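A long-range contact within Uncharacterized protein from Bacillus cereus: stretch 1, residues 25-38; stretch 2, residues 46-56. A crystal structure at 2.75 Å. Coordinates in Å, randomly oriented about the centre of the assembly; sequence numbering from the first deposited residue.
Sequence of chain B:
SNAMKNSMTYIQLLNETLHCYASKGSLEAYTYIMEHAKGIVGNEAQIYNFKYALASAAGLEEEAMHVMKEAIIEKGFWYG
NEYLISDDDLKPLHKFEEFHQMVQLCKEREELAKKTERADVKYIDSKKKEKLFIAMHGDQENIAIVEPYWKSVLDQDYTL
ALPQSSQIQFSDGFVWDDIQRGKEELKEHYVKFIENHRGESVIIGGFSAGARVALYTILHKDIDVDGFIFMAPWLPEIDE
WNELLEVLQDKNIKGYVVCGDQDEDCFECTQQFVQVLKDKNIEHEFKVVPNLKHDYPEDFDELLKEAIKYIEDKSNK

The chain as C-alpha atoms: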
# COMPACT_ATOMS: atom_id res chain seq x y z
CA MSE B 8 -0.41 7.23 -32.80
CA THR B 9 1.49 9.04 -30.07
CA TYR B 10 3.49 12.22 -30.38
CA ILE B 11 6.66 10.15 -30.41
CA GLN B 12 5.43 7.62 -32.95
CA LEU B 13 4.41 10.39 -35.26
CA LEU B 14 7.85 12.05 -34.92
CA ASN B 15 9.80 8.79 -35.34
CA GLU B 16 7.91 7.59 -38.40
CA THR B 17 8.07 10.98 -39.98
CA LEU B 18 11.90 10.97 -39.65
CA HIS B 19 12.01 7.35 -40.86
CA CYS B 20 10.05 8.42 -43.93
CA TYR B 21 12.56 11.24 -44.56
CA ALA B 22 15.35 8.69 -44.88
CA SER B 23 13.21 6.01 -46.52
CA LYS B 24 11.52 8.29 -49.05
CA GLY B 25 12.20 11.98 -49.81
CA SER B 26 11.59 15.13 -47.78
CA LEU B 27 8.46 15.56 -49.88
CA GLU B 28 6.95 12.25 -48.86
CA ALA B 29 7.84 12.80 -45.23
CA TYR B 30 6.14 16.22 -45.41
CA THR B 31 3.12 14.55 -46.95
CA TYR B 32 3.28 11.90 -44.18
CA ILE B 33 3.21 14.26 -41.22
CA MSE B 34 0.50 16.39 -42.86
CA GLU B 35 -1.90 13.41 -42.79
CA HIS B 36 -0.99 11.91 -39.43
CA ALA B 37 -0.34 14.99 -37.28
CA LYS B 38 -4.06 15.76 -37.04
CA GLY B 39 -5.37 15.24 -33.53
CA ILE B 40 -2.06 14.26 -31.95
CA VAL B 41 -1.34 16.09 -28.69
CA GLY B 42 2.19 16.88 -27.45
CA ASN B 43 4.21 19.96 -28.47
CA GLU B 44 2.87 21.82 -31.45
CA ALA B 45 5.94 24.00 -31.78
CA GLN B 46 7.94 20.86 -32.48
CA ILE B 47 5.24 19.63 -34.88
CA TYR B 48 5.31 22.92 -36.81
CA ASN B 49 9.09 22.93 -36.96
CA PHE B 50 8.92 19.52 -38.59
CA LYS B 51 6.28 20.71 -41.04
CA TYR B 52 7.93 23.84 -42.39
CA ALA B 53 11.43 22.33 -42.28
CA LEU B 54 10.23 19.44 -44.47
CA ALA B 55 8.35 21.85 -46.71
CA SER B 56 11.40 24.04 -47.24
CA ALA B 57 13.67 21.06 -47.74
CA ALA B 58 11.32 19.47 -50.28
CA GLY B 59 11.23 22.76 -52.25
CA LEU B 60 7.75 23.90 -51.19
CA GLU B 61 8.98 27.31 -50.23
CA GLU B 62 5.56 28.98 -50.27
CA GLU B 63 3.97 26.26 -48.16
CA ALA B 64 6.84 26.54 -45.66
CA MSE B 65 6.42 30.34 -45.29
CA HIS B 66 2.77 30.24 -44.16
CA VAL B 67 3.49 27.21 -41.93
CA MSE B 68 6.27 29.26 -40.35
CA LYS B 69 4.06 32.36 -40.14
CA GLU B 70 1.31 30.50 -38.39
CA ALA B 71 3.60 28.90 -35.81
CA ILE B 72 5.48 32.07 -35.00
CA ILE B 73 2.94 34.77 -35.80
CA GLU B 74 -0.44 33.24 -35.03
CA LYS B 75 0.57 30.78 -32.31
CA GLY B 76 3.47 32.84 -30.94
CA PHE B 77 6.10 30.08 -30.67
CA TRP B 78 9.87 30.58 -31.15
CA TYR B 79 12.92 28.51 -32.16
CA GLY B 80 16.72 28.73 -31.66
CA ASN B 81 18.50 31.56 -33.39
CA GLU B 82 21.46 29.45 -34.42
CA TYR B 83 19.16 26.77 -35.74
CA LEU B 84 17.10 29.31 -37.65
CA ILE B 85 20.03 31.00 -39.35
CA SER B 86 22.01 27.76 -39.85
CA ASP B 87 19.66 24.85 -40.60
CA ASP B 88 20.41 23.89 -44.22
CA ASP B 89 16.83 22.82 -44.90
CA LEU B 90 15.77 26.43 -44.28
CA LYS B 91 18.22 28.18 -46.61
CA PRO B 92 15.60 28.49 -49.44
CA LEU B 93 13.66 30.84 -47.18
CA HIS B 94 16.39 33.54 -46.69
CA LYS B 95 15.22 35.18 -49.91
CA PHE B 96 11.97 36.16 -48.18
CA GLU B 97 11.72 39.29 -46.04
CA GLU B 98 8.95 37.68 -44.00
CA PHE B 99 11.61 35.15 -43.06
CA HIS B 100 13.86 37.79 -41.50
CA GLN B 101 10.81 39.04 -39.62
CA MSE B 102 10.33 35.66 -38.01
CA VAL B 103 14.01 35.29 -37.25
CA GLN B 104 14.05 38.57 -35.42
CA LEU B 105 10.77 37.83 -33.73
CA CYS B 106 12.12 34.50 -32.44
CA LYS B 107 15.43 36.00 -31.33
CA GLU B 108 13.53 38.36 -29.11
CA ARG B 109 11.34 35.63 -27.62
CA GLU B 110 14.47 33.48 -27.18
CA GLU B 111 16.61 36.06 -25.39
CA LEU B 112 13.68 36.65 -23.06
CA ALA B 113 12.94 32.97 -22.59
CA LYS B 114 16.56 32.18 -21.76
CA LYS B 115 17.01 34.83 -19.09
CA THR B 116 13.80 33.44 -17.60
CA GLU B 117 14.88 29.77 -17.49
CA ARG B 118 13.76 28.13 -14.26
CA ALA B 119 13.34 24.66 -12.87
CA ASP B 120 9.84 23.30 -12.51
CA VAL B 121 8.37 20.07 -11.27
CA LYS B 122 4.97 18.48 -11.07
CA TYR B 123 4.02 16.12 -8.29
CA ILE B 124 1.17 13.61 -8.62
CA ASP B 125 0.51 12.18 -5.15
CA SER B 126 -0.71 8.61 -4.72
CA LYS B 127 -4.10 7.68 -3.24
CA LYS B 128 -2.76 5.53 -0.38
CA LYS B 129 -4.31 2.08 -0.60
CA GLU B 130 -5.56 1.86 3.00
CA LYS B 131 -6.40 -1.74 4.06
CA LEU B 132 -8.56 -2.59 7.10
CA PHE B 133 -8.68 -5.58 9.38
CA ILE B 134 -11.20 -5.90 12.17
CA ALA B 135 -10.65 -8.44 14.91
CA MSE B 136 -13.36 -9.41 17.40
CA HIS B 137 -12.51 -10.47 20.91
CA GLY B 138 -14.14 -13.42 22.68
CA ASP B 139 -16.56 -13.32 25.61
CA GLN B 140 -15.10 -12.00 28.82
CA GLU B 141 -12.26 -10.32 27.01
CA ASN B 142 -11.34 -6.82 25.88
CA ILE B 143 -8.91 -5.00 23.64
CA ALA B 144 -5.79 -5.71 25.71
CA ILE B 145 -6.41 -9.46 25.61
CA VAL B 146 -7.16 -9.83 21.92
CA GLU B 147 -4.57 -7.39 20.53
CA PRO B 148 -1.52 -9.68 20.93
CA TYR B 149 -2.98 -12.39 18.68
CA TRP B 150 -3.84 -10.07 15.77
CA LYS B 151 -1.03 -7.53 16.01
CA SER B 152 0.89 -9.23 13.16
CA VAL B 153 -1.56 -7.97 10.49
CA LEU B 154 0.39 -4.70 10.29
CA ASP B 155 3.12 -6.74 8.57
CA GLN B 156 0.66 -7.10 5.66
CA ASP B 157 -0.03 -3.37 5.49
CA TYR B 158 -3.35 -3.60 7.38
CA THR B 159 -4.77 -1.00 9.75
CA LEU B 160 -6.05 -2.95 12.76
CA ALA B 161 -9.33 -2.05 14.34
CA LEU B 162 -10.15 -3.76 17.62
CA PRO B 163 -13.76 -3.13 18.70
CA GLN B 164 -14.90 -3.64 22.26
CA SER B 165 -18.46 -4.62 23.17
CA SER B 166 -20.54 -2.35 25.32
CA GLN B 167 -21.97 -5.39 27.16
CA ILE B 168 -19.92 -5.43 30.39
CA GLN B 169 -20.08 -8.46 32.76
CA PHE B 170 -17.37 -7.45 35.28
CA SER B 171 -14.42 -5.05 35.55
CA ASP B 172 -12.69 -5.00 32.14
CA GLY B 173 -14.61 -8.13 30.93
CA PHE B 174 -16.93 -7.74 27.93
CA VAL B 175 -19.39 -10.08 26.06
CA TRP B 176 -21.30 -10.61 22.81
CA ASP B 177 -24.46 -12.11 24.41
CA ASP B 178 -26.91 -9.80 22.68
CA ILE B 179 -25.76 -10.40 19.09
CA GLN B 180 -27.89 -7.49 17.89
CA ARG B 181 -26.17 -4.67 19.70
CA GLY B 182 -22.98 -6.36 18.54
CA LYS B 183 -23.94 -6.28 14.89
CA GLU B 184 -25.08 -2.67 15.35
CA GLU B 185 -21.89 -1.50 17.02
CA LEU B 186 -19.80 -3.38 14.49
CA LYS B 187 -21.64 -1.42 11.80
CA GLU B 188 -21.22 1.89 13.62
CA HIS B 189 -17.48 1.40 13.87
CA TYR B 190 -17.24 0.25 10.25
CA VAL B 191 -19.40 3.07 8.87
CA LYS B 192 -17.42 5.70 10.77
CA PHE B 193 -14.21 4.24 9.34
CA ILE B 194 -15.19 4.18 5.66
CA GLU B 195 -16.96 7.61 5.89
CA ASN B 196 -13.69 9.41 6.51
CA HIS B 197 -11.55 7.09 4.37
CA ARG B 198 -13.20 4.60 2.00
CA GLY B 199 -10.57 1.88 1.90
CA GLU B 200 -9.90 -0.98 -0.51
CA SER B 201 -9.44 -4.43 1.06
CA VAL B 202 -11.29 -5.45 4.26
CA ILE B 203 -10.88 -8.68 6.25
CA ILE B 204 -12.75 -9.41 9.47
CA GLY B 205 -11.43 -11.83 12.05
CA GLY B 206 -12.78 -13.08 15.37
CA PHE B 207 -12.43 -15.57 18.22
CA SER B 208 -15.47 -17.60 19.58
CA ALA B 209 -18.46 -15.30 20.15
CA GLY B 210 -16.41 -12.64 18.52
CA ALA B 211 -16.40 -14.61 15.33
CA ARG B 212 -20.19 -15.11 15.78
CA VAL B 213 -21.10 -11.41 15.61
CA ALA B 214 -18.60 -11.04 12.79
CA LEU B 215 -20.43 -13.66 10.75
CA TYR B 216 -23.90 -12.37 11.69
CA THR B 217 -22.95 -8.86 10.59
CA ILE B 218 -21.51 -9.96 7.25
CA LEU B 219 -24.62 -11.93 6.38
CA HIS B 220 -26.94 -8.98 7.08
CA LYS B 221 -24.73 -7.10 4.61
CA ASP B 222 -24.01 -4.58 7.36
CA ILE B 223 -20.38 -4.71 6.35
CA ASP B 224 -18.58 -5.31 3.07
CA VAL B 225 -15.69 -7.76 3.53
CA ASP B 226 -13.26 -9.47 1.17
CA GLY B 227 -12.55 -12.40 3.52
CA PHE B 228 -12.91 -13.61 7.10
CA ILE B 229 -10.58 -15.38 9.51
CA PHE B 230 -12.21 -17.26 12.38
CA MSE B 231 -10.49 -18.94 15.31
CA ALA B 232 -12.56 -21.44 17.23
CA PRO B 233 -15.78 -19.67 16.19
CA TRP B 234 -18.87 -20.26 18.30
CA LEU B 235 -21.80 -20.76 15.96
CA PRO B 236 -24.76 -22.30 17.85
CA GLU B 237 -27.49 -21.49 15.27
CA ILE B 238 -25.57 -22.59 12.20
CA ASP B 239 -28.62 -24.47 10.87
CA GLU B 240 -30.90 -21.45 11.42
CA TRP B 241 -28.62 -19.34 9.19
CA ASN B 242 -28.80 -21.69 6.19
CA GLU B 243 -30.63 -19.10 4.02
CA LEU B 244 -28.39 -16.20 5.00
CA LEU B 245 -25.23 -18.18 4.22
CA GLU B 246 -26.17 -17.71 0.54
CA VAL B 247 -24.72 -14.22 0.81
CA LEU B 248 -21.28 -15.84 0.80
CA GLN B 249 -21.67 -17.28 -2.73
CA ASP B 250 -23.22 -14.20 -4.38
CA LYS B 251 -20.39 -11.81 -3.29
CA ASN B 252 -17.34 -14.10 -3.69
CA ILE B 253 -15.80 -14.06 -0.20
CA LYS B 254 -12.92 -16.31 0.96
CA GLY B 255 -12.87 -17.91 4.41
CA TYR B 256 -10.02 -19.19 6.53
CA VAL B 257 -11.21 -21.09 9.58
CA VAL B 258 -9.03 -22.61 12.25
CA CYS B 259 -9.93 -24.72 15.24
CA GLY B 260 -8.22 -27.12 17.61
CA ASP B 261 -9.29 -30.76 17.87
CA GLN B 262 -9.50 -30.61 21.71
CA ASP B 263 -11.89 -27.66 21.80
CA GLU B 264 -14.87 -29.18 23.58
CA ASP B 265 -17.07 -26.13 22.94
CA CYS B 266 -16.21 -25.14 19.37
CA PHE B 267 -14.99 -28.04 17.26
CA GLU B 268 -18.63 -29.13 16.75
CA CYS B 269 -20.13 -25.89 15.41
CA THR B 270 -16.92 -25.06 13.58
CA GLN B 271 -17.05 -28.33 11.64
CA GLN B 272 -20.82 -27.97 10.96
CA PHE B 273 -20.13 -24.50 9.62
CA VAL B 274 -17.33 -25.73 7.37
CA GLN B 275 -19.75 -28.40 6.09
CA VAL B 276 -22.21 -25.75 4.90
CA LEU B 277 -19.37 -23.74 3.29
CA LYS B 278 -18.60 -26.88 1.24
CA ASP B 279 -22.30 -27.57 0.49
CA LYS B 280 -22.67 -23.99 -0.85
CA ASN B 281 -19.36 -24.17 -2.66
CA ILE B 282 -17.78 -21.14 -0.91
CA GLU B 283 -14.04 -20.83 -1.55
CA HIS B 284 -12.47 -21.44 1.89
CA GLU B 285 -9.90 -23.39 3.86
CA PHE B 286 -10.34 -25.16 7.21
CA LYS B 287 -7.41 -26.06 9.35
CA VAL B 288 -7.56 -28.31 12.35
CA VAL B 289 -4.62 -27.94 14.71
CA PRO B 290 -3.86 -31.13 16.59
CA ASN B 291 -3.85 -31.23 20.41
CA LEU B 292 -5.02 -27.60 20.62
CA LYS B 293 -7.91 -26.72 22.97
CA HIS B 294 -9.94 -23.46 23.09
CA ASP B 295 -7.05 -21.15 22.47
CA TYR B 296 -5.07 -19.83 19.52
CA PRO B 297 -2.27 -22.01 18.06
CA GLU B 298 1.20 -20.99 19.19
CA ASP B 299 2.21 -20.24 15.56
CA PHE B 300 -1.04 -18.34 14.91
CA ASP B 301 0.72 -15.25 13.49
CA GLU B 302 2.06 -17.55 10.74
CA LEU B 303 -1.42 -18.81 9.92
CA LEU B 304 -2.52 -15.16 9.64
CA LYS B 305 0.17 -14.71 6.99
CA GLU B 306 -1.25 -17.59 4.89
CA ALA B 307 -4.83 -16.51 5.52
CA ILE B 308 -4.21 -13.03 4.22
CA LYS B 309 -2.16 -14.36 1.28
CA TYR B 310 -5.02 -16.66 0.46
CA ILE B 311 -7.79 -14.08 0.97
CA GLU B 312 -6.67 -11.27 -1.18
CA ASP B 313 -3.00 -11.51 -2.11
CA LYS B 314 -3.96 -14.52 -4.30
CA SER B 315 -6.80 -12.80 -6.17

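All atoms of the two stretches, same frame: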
# COMPACT_ATOMS: atom_id res chain seq x y z
N GLY B 25 11.65 10.62 -49.84
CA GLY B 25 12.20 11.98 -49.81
C GLY B 25 11.65 12.88 -48.72
O GLY B 25 10.89 12.46 -47.84
N SER B 26 12.07 14.14 -48.74
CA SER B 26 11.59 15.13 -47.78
C SER B 26 10.16 15.50 -48.13
O SER B 26 9.41 16.02 -47.31
CB SER B 26 12.44 16.39 -47.88
OG SER B 26 13.81 16.08 -47.76
N LEU B 27 9.80 15.28 -49.39
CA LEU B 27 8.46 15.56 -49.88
C LEU B 27 7.44 14.59 -49.31
O LEU B 27 6.38 14.98 -48.83
CB LEU B 27 8.45 15.48 -51.40
CG LEU B 27 7.11 15.76 -52.07
CD1 LEU B 27 6.57 17.12 -51.67
CD2 LEU B 27 7.26 15.64 -53.58
N GLU B 28 7.82 13.32 -49.34
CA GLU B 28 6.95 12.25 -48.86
C GLU B 28 6.77 12.35 -47.37
O GLU B 28 5.66 12.17 -46.86
CB GLU B 28 7.52 10.88 -49.26
CG GLU B 28 7.63 10.64 -50.77
CD GLU B 28 8.63 11.56 -51.45
OE1 GLU B 28 9.45 12.21 -50.74
OE2 GLU B 28 8.64 11.62 -52.70
N ALA B 29 7.87 12.66 -46.68
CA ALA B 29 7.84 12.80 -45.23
C ALA B 29 6.94 13.97 -44.84
O ALA B 29 6.25 13.91 -43.82
CB ALA B 29 9.25 12.99 -44.70
N TYR B 30 6.98 15.04 -45.64
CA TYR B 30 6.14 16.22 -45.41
C TYR B 30 4.69 15.78 -45.59
O TYR B 30 3.81 16.09 -44.77
CB TYR B 30 6.48 17.34 -46.40
CG TYR B 30 5.48 18.46 -46.37
CD1 TYR B 30 5.63 19.53 -45.51
CD2 TYR B 30 4.34 18.41 -47.17
CE1 TYR B 30 4.68 20.53 -45.46
CE2 TYR B 30 3.39 19.41 -47.13
CZ TYR B 30 3.57 20.47 -46.27
OH TYR B 30 2.63 21.46 -46.23
N THR B 31 4.45 15.07 -46.67
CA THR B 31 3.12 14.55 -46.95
C THR B 31 2.71 13.62 -45.81
O THR B 31 1.55 13.64 -45.41
CB THR B 31 3.10 13.77 -48.26
OG1 THR B 31 3.34 14.66 -49.36
CG2 THR B 31 1.75 13.12 -48.47
N TYR B 32 3.63 12.84 -45.26
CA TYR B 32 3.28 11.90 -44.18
C TYR B 32 2.76 12.61 -42.94
O TYR B 32 1.66 12.34 -42.46
CB TYR B 32 4.46 11.00 -43.77
CG TYR B 32 4.10 9.96 -42.69
CD1 TYR B 32 4.18 10.28 -41.32
CD2 TYR B 32 3.68 8.68 -43.03
CE1 TYR B 32 3.86 9.34 -40.34
CE2 TYR B 32 3.35 7.75 -42.06
CZ TYR B 32 3.43 8.08 -40.72
OH TYR B 32 3.09 7.16 -39.75
N ILE B 33 3.58 13.52 -42.42
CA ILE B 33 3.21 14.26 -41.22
C ILE B 33 1.94 15.08 -41.40
O ILE B 33 1.20 15.26 -40.43
CB ILE B 33 4.36 15.15 -40.71
CG1 ILE B 33 4.09 15.64 -39.29
CG2 ILE B 33 4.61 16.30 -41.67
CD1 ILE B 33 5.26 16.38 -38.66
N MSE B 34 1.70 15.59 -42.61
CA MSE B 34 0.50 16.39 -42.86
C MSE B 34 -0.72 15.58 -42.49
O MSE B 34 -1.53 16.03 -41.70
CB MSE B 34 0.40 16.89 -44.31
CG MSE B 34 1.48 17.90 -44.71
SE MSE B 34 1.43 19.54 -43.57
CE MSE B 34 -0.30 20.27 -44.14
N GLU B 35 -0.79 14.35 -43.01
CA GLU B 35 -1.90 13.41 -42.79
C GLU B 35 -2.04 12.82 -41.37
O GLU B 35 -3.15 12.61 -40.87
CB GLU B 35 -1.78 12.22 -43.79
CG GLU B 35 -2.84 11.13 -43.59
CD GLU B 35 -2.71 9.91 -44.52
OE1 GLU B 35 -2.29 10.06 -45.69
OE2 GLU B 35 -3.08 8.80 -44.08
N HIS B 36 -0.93 12.53 -40.73
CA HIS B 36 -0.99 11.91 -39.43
C HIS B 36 -0.90 12.82 -38.21
O HIS B 36 -1.25 12.40 -37.12
CB HIS B 36 0.09 10.84 -39.37
CG HIS B 36 -0.08 9.78 -40.41
ND1 HIS B 36 0.51 9.85 -41.65
CD2 HIS B 36 -0.81 8.64 -40.40
CE1 HIS B 36 0.16 8.79 -42.36
NE2 HIS B 36 -0.64 8.04 -41.62
N ALA B 37 -0.46 14.05 -38.40
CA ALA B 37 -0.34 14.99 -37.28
C ALA B 37 -1.68 15.35 -36.67
O ALA B 37 -1.77 15.58 -35.47
CB ALA B 37 0.40 16.25 -37.71
N LYS B 38 -2.71 15.40 -37.50
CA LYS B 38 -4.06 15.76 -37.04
C LYS B 38 -4.59 15.00 -35.84
O LYS B 38 -4.79 13.79 -35.89
CB LYS B 38 -5.12 15.67 -38.15
CG LYS B 38 -4.81 16.45 -39.42
CD LYS B 38 -6.05 16.82 -40.22
CE LYS B 38 -6.89 17.85 -39.46
NZ LYS B 38 -8.12 18.27 -40.18
N GLN B 46 7.11 21.90 -31.89
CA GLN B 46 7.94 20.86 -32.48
C GLN B 46 7.30 20.29 -33.73
O GLN B 46 8.00 19.95 -34.69
CB GLN B 46 8.13 19.75 -31.45
CG GLN B 46 9.06 18.61 -31.87
CD GLN B 46 10.49 19.04 -32.16
OE1 GLN B 46 10.73 19.95 -32.95
NE2 GLN B 46 11.45 18.31 -31.60
N ILE B 47 5.97 20.15 -33.71
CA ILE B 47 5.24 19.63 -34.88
C ILE B 47 5.34 20.63 -36.03
O ILE B 47 5.55 20.24 -37.18
CB ILE B 47 3.78 19.31 -34.54
CG1 ILE B 47 3.74 18.16 -33.54
CG2 ILE B 47 3.02 18.87 -35.79
CD1 ILE B 47 2.35 17.86 -33.04
N TYR B 48 5.19 21.92 -35.74
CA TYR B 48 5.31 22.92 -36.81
C TYR B 48 6.71 22.98 -37.37
O TYR B 48 6.87 23.16 -38.58
CB TYR B 48 4.91 24.33 -36.37
CG TYR B 48 3.42 24.55 -36.25
CD1 TYR B 48 2.66 24.84 -37.37
CD2 TYR B 48 2.79 24.54 -35.02
CE1 TYR B 48 1.31 25.07 -37.28
CE2 TYR B 48 1.42 24.76 -34.91
CZ TYR B 48 0.69 25.04 -36.05
OH TYR B 48 -0.66 25.27 -35.96
N ASN B 49 7.72 22.87 -36.51
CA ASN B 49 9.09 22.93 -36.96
C ASN B 49 9.22 21.84 -37.98
O ASN B 49 9.63 22.11 -39.11
CB ASN B 49 10.08 22.77 -35.81
CG ASN B 49 11.52 22.94 -36.25
OD1 ASN B 49 11.81 23.39 -37.36
ND2 ASN B 49 12.43 22.61 -35.36
N PHE B 50 8.85 20.62 -37.62
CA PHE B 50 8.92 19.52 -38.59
C PHE B 50 8.22 19.84 -39.90
O PHE B 50 8.79 19.64 -40.98
CB PHE B 50 8.41 18.21 -38.01
CG PHE B 50 9.43 17.45 -37.20
CD1 PHE B 50 9.85 17.89 -35.95
CD2 PHE B 50 9.91 16.23 -37.65
CE1 PHE B 50 10.79 17.18 -35.21
CE2 PHE B 50 10.83 15.51 -36.91
CZ PHE B 50 11.28 15.99 -35.69
N LYS B 51 7.02 20.39 -39.82
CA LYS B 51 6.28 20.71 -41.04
C LYS B 51 6.97 21.69 -41.98
O LYS B 51 7.21 21.36 -43.14
CB LYS B 51 4.85 21.18 -40.74
CG LYS B 51 3.95 20.10 -40.17
CD LYS B 51 2.55 20.59 -39.92
CE LYS B 51 1.68 19.46 -39.38
NZ LYS B 51 0.24 19.82 -39.21
N TYR B 52 7.31 22.88 -41.50
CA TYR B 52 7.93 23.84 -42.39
C TYR B 52 9.36 23.46 -42.80
O TYR B 52 9.80 23.80 -43.89
CB TYR B 52 7.87 25.28 -41.86
CG TYR B 52 8.69 25.59 -40.63
CD1 TYR B 52 10.06 25.82 -40.73
CD2 TYR B 52 8.08 25.79 -39.40
CE1 TYR B 52 10.81 26.15 -39.62
CE2 TYR B 52 8.82 26.15 -38.29
CZ TYR B 52 10.19 26.32 -38.40
OH TYR B 52 10.95 26.64 -37.31
N ALA B 53 10.08 22.75 -41.94
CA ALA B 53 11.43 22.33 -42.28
C ALA B 53 11.34 21.35 -43.45
O ALA B 53 12.08 21.46 -44.44
CB ALA B 53 12.10 21.68 -41.09
N LEU B 54 10.40 20.41 -43.38
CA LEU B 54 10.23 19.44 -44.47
C LEU B 54 9.75 20.12 -45.75
O LEU B 54 10.22 19.81 -46.85
CB LEU B 54 9.34 18.30 -44.05
CG LEU B 54 9.94 17.46 -42.90
CD1 LEU B 54 8.98 16.38 -42.41
CD2 LEU B 54 11.26 16.81 -43.33
N ALA B 55 8.88 21.11 -45.58
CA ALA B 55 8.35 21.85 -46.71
C ALA B 55 9.49 22.53 -47.43
O ALA B 55 9.68 22.33 -48.63
CB ALA B 55 7.34 22.89 -46.26
N SER B 56 10.27 23.31 -46.67
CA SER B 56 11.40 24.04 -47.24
C SER B 56 12.41 23.11 -47.87
O SER B 56 12.86 23.34 -48.98
CB SER B 56 12.07 24.91 -46.18
OG SER B 56 13.13 25.66 -46.76

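Two helices, 26-37 and 46-56, run nearly antiparallel, with 150° between their N-to-C directions and axes 8.5 Å apart at closest approach. No hydrogen bond crosses between them. Within each helix, i to i+4 backbone bonds hold the turns, such as Ile-33 N to Ala-29 O at 3.0 Å and Leu-54 N to Phe-50 O at 3.0 Å. The contact rests on packing, mostly of side chains, and buries 501 Å² in all, both sides summed.

Leu-54 covers the most surface. Its CA-to-CB bond points toward the first helix, where the backbones come close: the CA atoms of Tyr-30 and Leu-54 are 5.3 Å apart. Tyr-30 CB meets Leu-54 CB at 3.8 Å, while Leu-54 CD1 reaches Ala-29 CB at 4.1 Å and Ile-33 CG2 at 4.4 Å. The small methyl of Ala-29 and the branched Ile-33 thus line one leucine with carbon.

Lys-51 comes next, and it works here through its aliphatic length. Extended beyond an m chi1, with chi2 to chi4 all t, Lys-51 lays its CG 4.1 Å from Ile-33 CG2, its CD 4.0 Å from the selenium (SE) of Met-34, a selenomethionine, and its CE 3.8 Å from Ala-37 CB. A charged residue can therefore flank an apolar seam by lending its methylenes.

Ile-33, all t, sits centrally, its CD1 3.7 Å from Phe-50 CB and 4.4 Å from Ile-47 CG2. One turn on, Ala-37 CB packs 4.2 Å from Ile-47 CG2, though the CA atoms of Ala-37 and Ile-47 are 7.6 Å apart; the isoleucine branch helps fill the wider gap. Toward the other end, the Tyr-30 ring meets Lys-51 O at its edge, with Tyr-30 CD1 3.4 Å from that oxygen, and Tyr-30 CE1 touches Ala-55 CB at 3.6 Å.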